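PDB 1VDW: fructose-bisphosphatase from Pyrococcus horikoshii, which probably hydrolyses fructose 1,6-bisphosphate to fructose 6-phosphate and phosphate with the help of magnesium, working as a homodimer of the inositol monophosphatase superfamily. Local coordinates for residues V65-I70 against V83-G88. Residues are numbered along the deposited sequence; the frame is centred on the assembly and turned at random. Where two conformers were deposited one is given.
Sequences VVSEEI and VDPLDG. With EDO (1,2-ethanediol), chain C.
Two neighbouring parallel strands, 64-67 and 79-84, part company at their carboxyl ends, and one direct backbone hydrogen bond marks where they last hold together. Val83 N gives its proton to Val66 O over 2.9 Å, almost straight (172° at the hydrogen) and nearly along the C=O axis. Beyond it a water takes over: it accepts from Glu68 N and donates to Val83 O at 2.8 Å, with Ser67 OG as a third partner.

Side-chain packing is modest. Val83 CG1, in the crowded position between its own N and carbonyl carbon (chi1 60°), makes the apolar contact, 4.3 Å from Val65 CG1, and rests methyl-on-carbonyl 3.7 Å from Val66 O. Ser67 OG, anti to its backbone N, sets its hydroxyl alongside the ring of Pro85, 3.6 Å from CD. Ile54 of helix 45-60 covers Val83.

The strand ends diverge at the predicted metal site, as in the inositol monophosphatase superfamily, where the Asp-Pro-Leu-Asp-Gly sequence turns a corner at Pro85. Glu68, Asp84, the backbone of Leu86 and Asp87 are predicted, with Asp201, to bind catalytic magnesium.

Glu68 OE2 and Asp84 OD2 stand 6.0 Å apart, a concentration of negative charge that a cation would probably relieve; Arg198 forms a salt bridge with Glu68 OE1. Asp87 OD1 accepts a 2.6 Å hydrogen bond from O2 of an ethanediol, probably from the crystallisation liquor, while OD2 is held by Ala176 N. An alanine in place of Asp87 would remove both carboxylate oxygens and would probably weaken metal binding, besides losing the tie to Ala176. Gly88 occupies the N-cap position of helix 89-93 at positive phi (95°), where a beta carbon would collide with the carbonyl O of Asp87, which by itself calls for glycine.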
loop_
_atom_site.group_PDB
_atom_site.type_symbol
_atom_site.label_atom_id
_atom_site.label_comp_id
_atom_site.label_asym_id
_atom_site.label_seq_id
_atom_site.Cartn_x
_atom_site.Cartn_y
_atom_site.Cartn_z
ATOM N N VAL A 65 15.842 -0.646 26.266
ATOM C CA VAL A 65 15.106 -0.241 25.079
ATOM C C VAL A 65 16.011 0.025 23.893
ATOM O O VAL A 65 17.058 0.662 24.020
ATOM C CB VAL A 65 14.282 1.035 25.345
ATOM C CG1 VAL A 65 13.410 1.353 24.139
ATOM C CG2 VAL A 65 13.430 0.854 26.587
ATOM N N VAL A 66 15.597 -0.469 22.733
ATOM C CA VAL A 66 16.344 -0.266 21.504
ATOM C C VAL A 66 15.394 0.342 20.482
ATOM O O VAL A 66 14.371 -0.252 20.141
ATOM C CB VAL A 66 16.903 -1.593 20.942
ATOM C CG1 VAL A 66 17.729 -1.319 19.691
ATOM C CG2 VAL A 66 17.755 -2.287 21.994
ATOM N N SER A 67 15.717 1.546 20.028
ATOM C CA SER A 67 14.910 2.235 19.029
ATOM C C SER A 67 15.906 2.981 18.146
ATOM O O SER A 67 16.933 3.457 18.628
ATOM C CB SER A 67 13.939 3.210 19.700
ATOM O OG SER A 67 12.886 3.569 18.820
ATOM N N GLU A 68 15.605 3.081 16.857
ATOM C CA GLU A 68 16.509 3.733 15.915
ATOM C C GLU A 68 16.990 5.131 16.294
ATOM O O GLU A 68 18.194 5.398 16.280
ATOM C CB GLU A 68 15.871 3.775 14.523
ATOM C CG GLU A 68 16.780 4.369 13.454
ATOM C CD GLU A 68 16.263 4.141 12.046
ATOM O OE1 GLU A 68 16.901 4.640 11.093
ATOM O OE2 GLU A 68 15.226 3.463 11.889
ATOM N N GLU A 69 16.063 6.018 16.636
ATOM C CA GLU A 69 16.421 7.391 16.978
ATOM C C GLU A 69 17.067 7.591 18.348
ATOM O O GLU A 69 17.869 8.508 18.529
ATOM C CB GLU A 69 15.191 8.292 16.859
ATOM C CG GLU A 69 14.580 8.312 15.465
ATOM C CD GLU A 69 15.590 8.678 14.390
ATOM O OE1 GLU A 69 16.176 9.779 14.469
ATOM O OE2 GLU A 69 15.796 7.864 13.465
ATOM N N ILE A 70 16.725 6.739 19.309
ATOM C CA ILE A 70 17.279 6.855 20.654
ATOM C C ILE A 70 18.457 5.909 20.881
ATOM O O ILE A 70 19.201 6.047 21.853
ATOM C CB ILE A 70 16.185 6.588 21.716
ATOM C CG1 ILE A 70 15.088 7.648 21.591
ATOM C CG2 ILE A 70 16.780 6.617 23.117
ATOM C CD1 ILE A 70 13.941 7.472 22.557
ATOM N N VAL A 83 11.896 -1.670 19.407
ATOM C CA VAL A 83 10.710 -1.027 18.870
ATOM C C VAL A 83 10.856 0.007 17.764
ATOM O O VAL A 83 11.894 0.651 17.607
ATOM C CB VAL A 83 9.948 -0.361 20.054
ATOM C CG1 VAL A 83 10.837 0.672 20.723
ATOM C CG2 VAL A 83 8.662 0.280 19.572
ATOM N N ASP A 84 9.786 0.128 16.985
ATOM C CA ASP A 84 9.670 1.130 15.939
ATOM C C ASP A 84 8.351 1.802 16.315
ATOM O O ASP A 84 7.273 1.260 16.067
ATOM C CB ASP A 84 9.556 0.505 14.547
ATOM C CG ASP A 84 9.556 1.554 13.445
ATOM O OD1 ASP A 84 9.463 2.756 13.780
ATOM O OD2 ASP A 84 9.647 1.188 12.251
ATOM N N PRO A 85 8.417 2.984 16.945
ATOM C CA PRO A 85 7.233 3.739 17.374
ATOM C C PRO A 85 6.231 4.022 16.260
ATOM O O PRO A 85 5.022 4.074 16.488
ATOM C CB PRO A 85 7.833 5.022 17.946
ATOM C CG PRO A 85 9.171 4.577 18.446
ATOM C CD PRO A 85 9.654 3.688 17.331
ATOM N N LEU A 86 6.743 4.234 15.056
ATOM C CA LEU A 86 5.882 4.497 13.914
ATOM C C LEU A 86 6.567 4.105 12.625
ATOM O O LEU A 86 7.436 4.816 12.118
ATOM C CB LEU A 86 5.479 5.975 13.841
ATOM C CG LEU A 86 4.616 6.361 12.629
ATOM C CD1 LEU A 86 3.245 5.707 12.731
ATOM C CD2 LEU A 86 4.481 7.879 12.557
ATOM N N ASP A 87 6.188 2.940 12.123
ATOM C CA ASP A 87 6.706 2.445 10.860
ATOM C C ASP A 87 5.764 3.027 9.816
ATOM O O ASP A 87 4.552 2.973 9.982
ATOM C CB ASP A 87 6.646 0.921 10.820
ATOM C CG ASP A 87 7.362 0.344 9.616
ATOM O OD1 ASP A 87 7.844 1.130 8.775
ATOM O OD2 ASP A 87 7.443 -0.892 9.513
ATOM N N GLY A 88 6.313 3.601 8.754
ATOM C CA GLY A 88 5.472 4.182 7.720
ATOM C C GLY A 88 5.255 5.673 7.898
ATOM O O GLY A 88 4.188 6.193 7.585
HETATM C C1 EDO C . 11.689 1.262 7.077
HETATM O O1 EDO C . 11.109 2.483 7.525
HETATM C C2 EDO C . 10.787 0.087 7.497
HETATM O O2 EDO C . 9.479 0.229 6.912
HETATM O O HOH W 1 12.853 2.593 15.795
HETATM O O HOH W 2 12.584 3.965 13.669
#